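Local structure of eukaryotic translation initiation factor 2A (Schizosaccharomyces pombe, 3WJ9) at residues A[197-200]-A[201-204]; A[318-321]-A[322-325]; A[341-344]-A[345-348]. The protein probably directs methionyl-tRNAi to 40S ribosomal subunits in a codon-dependent manner, at an early step in the translation of a small number of specific mRNAs. One frame throughout, in Å; residues are numbered along the deposited sequence.

How the contacts relate
All three contacts are turns between neighbouring strands of the beta-propeller in this part of the factor. Contacts 1 and 3 are surface contacts, their centres about 25 and 27 Å from the centre of the chain, each joining the third and fourth strands of a four-stranded blade. Contact 2, its centre about 17 Å from that of the chain, is partly buried and joins the first two strands of the blade holding contact 3. Those two touch, Arg322 O probably accepting a hydrogen bond from Ala341 N (3.1 Å). Contact 2 is a hydrogen-bonded network; contact 1 sets aromatic and apolar side chains beside backbone carbonyls; contact 3 packs aliphatic carbons on amides.

Contact 1: A[197-200]-A[201-204]; sequences TYSI and PNFN
Where strand 193-199 ends, the backbone folds over between Ser199 and Asn202, whose CA atoms come within 4.9 Å, helped by the helix-like backbone conformations of Ile200 and Pro201. The turn joins the third strand of a propeller blade to its fourth strand, 206-212, and brings carbonyl oxygens and aromatic rings close together without any hydrogen bond between the two segments. Phe203 gives the clearest example. Its CG stands beside the backbone N (chi1 -59°), which swings the ring back over the preceding residues, and Ile200 O lies over one face, 3.0 Å above the ring plane and displaced toward the CE2 and CZ rim. The same ring meets the Ile200 side chain, CZ lying 4.1 Å from the branch methyl CG2, while Leu163 packs against it from a neighbouring loop. With an alanine here, the Ile200 carbonyl would probably lose its aromatic cover and a gap would open between CG2 and Leu163.

Tyr198, buried in the strand against Val165 and Pro206, turns its CD2 and CE2 side to the turn, where Phe203 O approaches the ring obliquely, 3.3 Å from CE2. Away from the rings, Ser199 holds its hydroxyl anti to its own nitrogen (chi1 -179°), which brings OG alongside the proline ring, 3.4 Å from Pro201 CD. The Asn202 amide passes the same serine, with ND2 3.7 Å from Ser199 CB.

Contact 2: A[318-321]-A[322-325]; sequences SPNS and RYIL
Ser318 and Tyr323 pair twice across the turn: Ser318 N donates to Tyr323 O at 2.8 Å in a nearly straight bond (N-H...O 167°), and Tyr323 N donates back to the side-chain oxygen Ser318 OG at 2.6 Å. The hydroxyl can serve the second bond because OG is folded between its own backbone nitrogen and carbonyl carbon (chi1 62°), which brings it to the Tyr323 nitrogen. It gives its proton in turn to Asn320 OD1, and so passes a chain of bonds from the strand nitrogen to the amide. Asn320 OD1 takes a second donor, Arg322 N, at 3.0 Å; the nitrogen stands above the amide plane, 70° out of it, and the bond closes an Asx turn. With two donors on OD1, the asparagine side chain has little freedom to rotate. Within the same turn, a type I beta turn runs from Ser318 to Ser321, closed by Ser321 N to Ser318 O, and Ser321 then takes a left-handed backbone conformation.

Further out, Asn320 ND2 rests 3.3 Å from Arg322 CB and 3.7 Å from Tyr323 CE2, its amide moderately tilted from the tyrosine ring. Arg322 runs extended, and its NE forms a salt bridge with Asp340 on the adjacent strand. Ser321 OG is hydrogen-bonded to Asn277, and Ser365 OG accepts Asn320 N, tying the turn to its surroundings on the propeller. A type I turn and an Asx turn thus combine in the connection between the first two strands of a propeller blade, here Ser-Pro-Asn-Ser, resembling the Ser-Pro-Asp-Gly turn often found at this place in WD repeats.

Contact 3: A[341-344]-A[345-348]; sequences AANN and MKKI
Asn344 and Met345 stand at the junction of the two segments, both in left-handed backbone conformations (phi 68° for Asn344), and this pair of residues turns the chain from the loop after strand 335-340 into strand 346-352, the fourth strand of its propeller blade; both segments fall within the third WD repeat. Lys346 resumes extended geometry, and its backbone pairs with Asp340 across the hairpin.

The lysine carries most of the side-chain contact. Its CG stands beside the backbone N (chi1 -53°), against the Asn343 amide, and the bend at chi2 (-43°) turns CD back over the loop. CG lies almost equally far from the atoms of that amide, 3.7 Å from Asn343 CG and 3.8 Å from OD1, and the two side chains cross at about a right angle. Beyond the bend the chain runs beside Asn344 in the same direction, leaving NZ 3.8 Å from Asn344 CB and 4.1 Å from OD1. Met345, here selenomethionine, goes the other way: its SE comes to 4.1 Å from Ala341 CA, and the side chain reaches Ile324 as well as Ser305 and Ile307 of the preceding blade.

The chemistry is therefore divided. A selenomethionine points into the seam between blades, while aliphatic lysine carbons lie against two asparagines at the surface, where the ammonium stays beyond bonding distance of the Asn344 amide oxygen and packing alone joins these side chains.

Contact 1: A[197-200]-A[201-204]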
ATOM      1  N   THR A 197     -21.051  -5.676   0.406  1.00 79.67           N
ATOM      2  CA  THR A 197     -20.564  -4.911   1.553  1.00 62.41           C
ATOM      3  C   THR A 197     -21.374  -5.228   2.807  1.00 66.80           C
ATOM      4  O   THR A 197     -22.583  -5.455   2.739  1.00 79.95           O
ATOM      5  CB  THR A 197     -20.608  -3.389   1.307  1.00 68.07           C
ATOM      6  OG1 THR A 197     -21.970  -2.953   1.236  1.00 83.62           O
ATOM      7  CG2 THR A 197     -19.891  -3.029   0.011  1.00 58.62           C
ATOM      8  N   TYR A 198     -20.693  -5.244   3.948  1.00 69.03           N
ATOM      9  CA  TYR A 198     -21.325  -5.527   5.231  1.00 68.53           C
ATOM     10  C   TYR A 198     -20.772  -4.630   6.331  1.00 69.73           C
ATOM     11  O   TYR A 198     -19.574  -4.349   6.368  1.00 74.11           O
ATOM     12  CB  TYR A 198     -21.116  -6.993   5.630  1.00 73.01           C
ATOM     13  CG  TYR A 198     -21.994  -7.987   4.908  1.00 91.48           C
ATOM     14  CD1 TYR A 198     -21.606  -8.529   3.692  1.00100.99           C
ATOM     15  CD2 TYR A 198     -23.196  -8.412   5.460  1.00 79.59           C
ATOM     16  CE1 TYR A 198     -22.398  -9.447   3.034  1.00 99.78           C
ATOM     17  CE2 TYR A 198     -23.993  -9.333   4.810  1.00 88.24           C
ATOM     18  CZ  TYR A 198     -23.591  -9.845   3.595  1.00 96.14           C
ATOM     19  OH  TYR A 198     -24.381 -10.761   2.939  1.00 94.32           O
ATOM     20  N   SER A 199     -21.642  -4.186   7.229  1.00 67.79           N
ATOM     21  CA  SER A 199     -21.189  -3.574   8.470  1.00 60.14           C
ATOM     22  C   SER A 199     -20.788  -4.700   9.414  1.00 70.92           C
ATOM     23  O   SER A 199     -21.434  -5.749   9.436  1.00 83.78           O
ATOM     24  CB  SER A 199     -22.275  -2.690   9.090  1.00 72.35           C
ATOM     25  OG  SER A 199     -21.822  -2.087  10.289  1.00 59.53           O
ATOM     26  N   ILE A 200     -19.716  -4.499  10.174  1.00 64.30           N
ATOM     27  CA  ILE A 200     -19.223  -5.555  11.051  1.00 56.67           C
ATOM     28  C   ILE A 200     -20.222  -5.846  12.181  1.00 82.58           C
ATOM     29  O   ILE A 200     -20.457  -7.013  12.490  1.00 97.71           O
ATOM     30  CB  ILE A 200     -17.804  -5.222  11.609  1.00 68.84           C
ATOM     31  CG1 ILE A 200     -16.789  -5.149  10.456  1.00 76.30           C
ATOM     32  CG2 ILE A 200     -17.379  -6.253  12.651  1.00 60.54           C
ATOM     33  CD1 ILE A 200     -15.351  -5.400  10.874  1.00 84.15           C
ATOM     34  N   PRO A 201     -20.816  -4.804  12.791  1.00 93.25           N
ATOM     35  CA  PRO A 201     -21.987  -5.069  13.633  1.00102.19           C
ATOM     36  C   PRO A 201     -23.075  -5.896  12.934  1.00 87.47           C
ATOM     37  O   PRO A 201     -23.609  -6.827  13.535  1.00 89.45           O
ATOM     38  CB  PRO A 201     -22.509  -3.670  13.934  1.00 86.63           C
ATOM     39  CG  PRO A 201     -21.291  -2.827  13.962  1.00 87.77           C
ATOM     40  CD  PRO A 201     -20.309  -3.431  12.989  1.00 83.78           C
ATOM     41  N   ASN A 202     -23.430  -5.494  11.721  1.00 73.20           N
ATOM     42  CA  ASN A 202     -24.450  -6.203  10.986  1.00 57.47           C
ATOM     43  C   ASN A 202     -23.839  -7.179  10.004  1.00 60.89           C
ATOM     44  O   ASN A 202     -23.473  -6.821   8.887  1.00 55.54           O
ATOM     45  CB  ASN A 202     -25.358  -5.217  10.247  1.00 78.81           C
ATOM     46  CG  ASN A 202     -25.531  -3.911  10.996  1.00 88.06           C
ATOM     47  OD1 ASN A 202     -25.431  -3.866  12.223  1.00 75.66           O
ATOM     48  ND2 ASN A 202     -25.791  -2.837  10.260  1.00 65.81           N
ATOM     49  N   PHE A 203     -23.770  -8.429  10.434  1.00 63.23           N
ATOM     50  CA  PHE A 203     -23.536  -9.562   9.546  1.00 67.11           C
ATOM     51  C   PHE A 203     -24.861  -9.957   8.912  1.00 78.89           C
ATOM     52  O   PHE A 203     -24.919 -10.390   7.758  1.00 74.76           O
ATOM     53  CB  PHE A 203     -22.934 -10.750  10.309  1.00 73.60           C
ATOM     54  CG  PHE A 203     -21.627 -10.440  10.993  1.00 70.40           C
ATOM     55  CD1 PHE A 203     -20.450 -10.348  10.271  1.00 55.22           C
ATOM     56  CD2 PHE A 203     -21.578 -10.260  12.364  1.00 67.42           C
ATOM     57  CE1 PHE A 203     -19.249 -10.067  10.901  1.00 71.95           C
ATOM     58  CE2 PHE A 203     -20.383  -9.983  13.002  1.00 65.29           C
ATOM     59  CZ  PHE A 203     -19.214  -9.883  12.267  1.00 73.94           C
ATOM     60  N   ASN A 204     -25.923  -9.784   9.687  1.00 77.89           N
ATOM     61  CA  ASN A 204     -27.251 -10.214   9.299  1.00 73.01           C
ATOM     62  C   ASN A 204     -27.750  -9.403   8.107  1.00 81.37           C
ATOM     63  O   ASN A 204     -28.341  -9.929   7.166  1.00 90.96           O
ATOM     64  CB  ASN A 204     -28.205 -10.041  10.465  1.00 88.26           C
ATOM     65  CG  ASN A 204     -27.509 -10.180  11.811  1.00 90.57           C
ATOM     66  OD1 ASN A 204     -27.598  -9.283  12.645  1.00 80.68           O
ATOM     67  ND2 ASN A 204     -26.809 -11.291  12.023  1.00 92.27           N
TER

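Contact 2: A[318-321]-A[322-325]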
ATOM      1  N   SER A 318      -0.911  14.418  -3.452  1.00 36.82           N
ATOM      2  CA  SER A 318      -0.105  14.842  -2.313  1.00 35.07           C
ATOM      3  C   SER A 318      -0.881  14.607  -1.022  1.00 41.12           C
ATOM      4  O   SER A 318      -2.109  14.684  -1.019  1.00 55.62           O
ATOM      5  CB  SER A 318       0.284  16.317  -2.438  1.00 36.30           C
ATOM      6  OG  SER A 318      -0.865  17.149  -2.441  1.00 48.81           O
ATOM      7  N   PRO A 319      -0.168  14.296   0.072  1.00 40.97           N
ATOM      8  CA  PRO A 319      -0.764  14.085   1.394  1.00 40.70           C
ATOM      9  C   PRO A 319      -1.659  15.238   1.842  1.00 38.06           C
ATOM     10  O   PRO A 319      -2.654  15.008   2.530  1.00 60.30           O
ATOM     11  CB  PRO A 319       0.458  13.967   2.306  1.00 38.53           C
ATOM     12  CG  PRO A 319       1.496  13.382   1.436  1.00 32.50           C
ATOM     13  CD  PRO A 319       1.272  13.988   0.073  1.00 40.63           C
ATOM     14  N   ASN A 320      -1.313  16.462   1.453  1.00 39.38           N
ATOM     15  CA  ASN A 320      -2.105  17.627   1.832  1.00 41.84           C
ATOM     16  C   ASN A 320      -3.279  17.852   0.883  1.00 49.10           C
ATOM     17  O   ASN A 320      -3.991  18.851   0.993  1.00 51.81           O
ATOM     18  CB  ASN A 320      -1.222  18.879   1.893  1.00 42.17           C
ATOM     19  CG  ASN A 320      -0.762  19.348   0.523  1.00 45.51           C
ATOM     20  OD1 ASN A 320      -0.777  18.592  -0.449  1.00 45.23           O
ATOM     21  ND2 ASN A 320      -0.344  20.607   0.442  1.00 47.32           N
ATOM     22  N   SER A 321      -3.460  16.919  -0.050  1.00 57.93           N
ATOM     23  CA  SER A 321      -4.543  16.969  -1.032  1.00 56.52           C
ATOM     24  C   SER A 321      -4.540  18.240  -1.878  1.00 58.26           C
ATOM     25  O   SER A 321      -5.565  18.606  -2.451  1.00 61.68           O
ATOM     26  CB  SER A 321      -5.902  16.826  -0.341  1.00 52.57           C
ATOM     27  OG  SER A 321      -6.085  15.515   0.161  1.00 59.36           O
ATOM     28  N   ARG A 322      -3.394  18.908  -1.961  1.00 50.06           N
ATOM     29  CA  ARG A 322      -3.293  20.121  -2.764  1.00 47.96           C
ATOM     30  C   ARG A 322      -2.678  19.836  -4.131  1.00 57.04           C
ATOM     31  O   ARG A 322      -3.141  20.352  -5.147  1.00 73.25           O
ATOM     32  CB  ARG A 322      -2.469  21.189  -2.041  1.00 54.65           C
ATOM     33  CG  ARG A 322      -2.378  22.499  -2.811  1.00 53.06           C
ATOM     34  CD  ARG A 322      -1.306  23.422  -2.258  1.00 53.45           C
ATOM     35  NE  ARG A 322      -1.191  24.647  -3.047  1.00 70.83           N
ATOM     36  CZ  ARG A 322      -0.219  25.541  -2.904  1.00 75.56           C
ATOM     37  NH1 ARG A 322       0.733  25.351  -2.002  1.00 87.81           N
ATOM     38  NH2 ARG A 322      -0.197  26.625  -3.667  1.00 58.68           N
ATOM     39  N   TYR A 323      -1.636  19.013  -4.147  1.00 51.62           N
ATOM     40  CA  TYR A 323      -0.889  18.748  -5.372  1.00 47.03           C
ATOM     41  C   TYR A 323      -1.257  17.412  -6.003  1.00 47.61           C
ATOM     42  O   TYR A 323      -1.586  16.451  -5.309  1.00 46.78           O
ATOM     43  CB  TYR A 323       0.613  18.788  -5.094  1.00 45.26           C
ATOM     44  CG  TYR A 323       1.065  20.043  -4.387  1.00 51.40           C
ATOM     45  CD1 TYR A 323       1.006  21.276  -5.021  1.00 48.45           C
ATOM     46  CD2 TYR A 323       1.556  19.994  -3.089  1.00 58.18           C
ATOM     47  CE1 TYR A 323       1.415  22.426  -4.382  1.00 50.10           C
ATOM     48  CE2 TYR A 323       1.972  21.143  -2.441  1.00 57.78           C
ATOM     49  CZ  TYR A 323       1.898  22.356  -3.093  1.00 56.04           C
ATOM     50  OH  TYR A 323       2.308  23.504  -2.455  1.00 77.23           O
ATOM     51  N   ILE A 324      -1.197  17.360  -7.330  1.00 43.60           N
ATOM     52  CA  ILE A 324      -1.468  16.134  -8.070  1.00 37.86           C
ATOM     53  C   ILE A 324      -0.292  15.794  -8.985  1.00 38.17           C
ATOM     54  O   ILE A 324       0.121  16.612  -9.806  1.00 42.90           O
ATOM     55  CB  ILE A 324      -2.764  16.250  -8.902  1.00 49.83           C
ATOM     56  CG1 ILE A 324      -3.933  16.678  -8.009  1.00 57.85           C
ATOM     57  CG2 ILE A 324      -3.075  14.936  -9.590  1.00 43.56           C
ATOM     58  CD1 ILE A 324      -5.248  16.832  -8.747  1.00 66.02           C
ATOM     59  N   LEU A 325       0.245  14.586  -8.831  1.00 37.87           N
ATOM     60  CA  LEU A 325       1.415  14.159  -9.592  1.00 36.95           C
ATOM     61  C   LEU A 325       1.012  13.285 -10.776  1.00 36.63           C
ATOM     62  O   LEU A 325       0.082  12.485 -10.678  1.00 54.50           O
ATOM     63  CB  LEU A 325       2.394  13.412  -8.678  1.00 45.81           C
ATOM     64  CG  LEU A 325       3.768  12.990  -9.211  1.00 32.95           C
ATOM     65  CD1 LEU A 325       4.786  13.032  -8.089  1.00 54.22           C
ATOM     66  CD2 LEU A 325       3.724  11.595  -9.816  1.00 36.40           C
TER

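Contact 3: A[341-344]-A[345-348]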
ATOM      1  N   ALA A 341      -4.697  21.432  -7.582  1.00 62.03           N
ATOM      2  CA  ALA A 341      -6.155  21.486  -7.516  1.00 62.16           C
ATOM      3  C   ALA A 341      -6.649  22.855  -7.057  1.00 73.58           C
ATOM      4  O   ALA A 341      -7.695  23.330  -7.499  1.00 66.62           O
ATOM      5  CB  ALA A 341      -6.679  20.402  -6.589  1.00 67.91           C
ATOM      6  N   ALA A 342      -5.888  23.490  -6.172  1.00 59.48           N
ATOM      7  CA  ALA A 342      -6.290  24.772  -5.607  1.00 66.33           C
ATOM      8  C   ALA A 342      -6.113  25.940  -6.586  1.00 75.93           C
ATOM      9  O   ALA A 342      -6.797  26.956  -6.464  1.00 81.45           O
ATOM     10  CB  ALA A 342      -5.517  25.038  -4.321  1.00 57.84           C
ATOM     11  N   ASN A 343      -5.222  25.789  -7.563  1.00 69.89           N
ATOM     12  CA  ASN A 343      -4.861  26.899  -8.448  1.00 67.48           C
ATOM     13  C   ASN A 343      -5.484  26.822  -9.856  1.00 67.57           C
ATOM     14  O   ASN A 343      -4.992  27.465 -10.780  1.00 79.97           O
ATOM     15  CB  ASN A 343      -3.333  26.984  -8.577  1.00 77.66           C
ATOM     16  CG  ASN A 343      -2.850  28.384  -8.925  1.00 90.27           C
ATOM     17  OD1 ASN A 343      -3.641  29.251  -9.305  1.00 85.86           O
ATOM     18  ND2 ASN A 343      -1.540  28.598  -8.836  1.00 76.29           N
ATOM     19  N   ASN A 344      -6.573  26.063 -10.003  1.00 62.18           N
ATOM     20  CA  ASN A 344      -7.183  25.732 -11.307  1.00 73.66           C
ATOM     21  C   ASN A 344      -6.250  24.824 -12.076  1.00 82.92           C
ATOM     22  O   ASN A 344      -5.782  25.221 -13.153  1.00 81.19           O
ATOM     23  CB  ASN A 344      -7.470  26.971 -12.171  1.00 69.22           C
ATOM     24  CG  ASN A 344      -8.162  28.058 -11.419  1.00 70.56           C
ATOM     25  OD1 ASN A 344      -7.630  29.163 -11.321  1.00 77.35           O
ATOM     26  ND2 ASN A 344      -9.350  27.773 -10.885  1.00 82.39           N
HETATM   27  N   MSE A 345      -5.835  23.722 -11.469  1.00 88.56           N
HETATM   28  CA  MSE A 345      -5.138  22.674 -12.180  1.00 87.51           C
HETATM   29  C   MSE A 345      -3.974  23.243 -12.944  1.00 78.34           C
HETATM   30  O   MSE A 345      -3.692  22.756 -14.059  1.00 69.29           O
HETATM   31  CB  MSE A 345      -6.098  21.931 -13.104  1.00 82.81           C
HETATM   32  CG  MSE A 345      -5.835  20.427 -13.079  1.00101.73           C
HETATM   33 SE   MSE A 345      -5.767  19.736 -11.233  1.00172.49          SE
HETATM   34  CE  MSE A 345      -5.539  17.832 -11.677  1.00 78.80           C
ATOM     35  N   LYS A 346      -3.281  24.231 -12.389  1.00 64.30           N
ATOM     36  CA  LYS A 346      -2.052  24.727 -13.008  1.00 75.41           C
ATOM     37  C   LYS A 346      -0.945  23.714 -12.813  1.00 69.46           C
ATOM     38  O   LYS A 346      -0.912  23.006 -11.805  1.00 67.35           O
ATOM     39  CB  LYS A 346      -1.580  26.064 -12.426  1.00 79.26           C
ATOM     40  CG  LYS A 346      -2.561  27.214 -12.387  1.00 88.83           C
ATOM     41  CD  LYS A 346      -3.393  27.386 -13.640  1.00 91.64           C
ATOM     42  CE  LYS A 346      -4.209  28.671 -13.529  1.00 89.52           C
ATOM     43  NZ  LYS A 346      -5.218  28.813 -14.608  1.00 85.97           N
ATOM     44  N   LYS A 347      -0.035  23.653 -13.775  1.00 71.19           N
ATOM     45  CA  LYS A 347       1.203  22.930 -13.574  1.00 65.71           C
ATOM     46  C   LYS A 347       2.255  23.914 -13.081  1.00 72.62           C
ATOM     47  O   LYS A 347       2.409  25.004 -13.636  1.00 87.71           O
ATOM     48  CB  LYS A 347       1.655  22.242 -14.858  1.00 53.01           C
ATOM     49  CG  LYS A 347       2.555  21.048 -14.612  1.00 52.38           C
ATOM     50  CD  LYS A 347       2.693  20.183 -15.851  1.00 57.41           C
ATOM     51  CE  LYS A 347       3.195  20.990 -17.034  1.00 73.59           C
ATOM     52  NZ  LYS A 347       4.538  21.575 -16.765  1.00 80.21           N
ATOM     53  N   ILE A 348       2.962  23.531 -12.025  1.00 61.96           N
ATOM     54  CA  ILE A 348       3.974  24.388 -11.425  1.00 60.37           C
ATOM     55  C   ILE A 348       5.361  23.806 -11.637  1.00 54.50           C
ATOM     56  O   ILE A 348       6.370  24.486 -11.448  1.00 65.17           O
ATOM     57  CB  ILE A 348       3.741  24.570  -9.914  1.00 68.91           C
ATOM     58  CG1 ILE A 348       4.006  23.256  -9.175  1.00 57.91           C
ATOM     59  CG2 ILE A 348       2.327  25.061  -9.648  1.00 67.67           C
ATOM     60  CD1 ILE A 348       3.956  23.375  -7.669  1.00 57.88           C
TER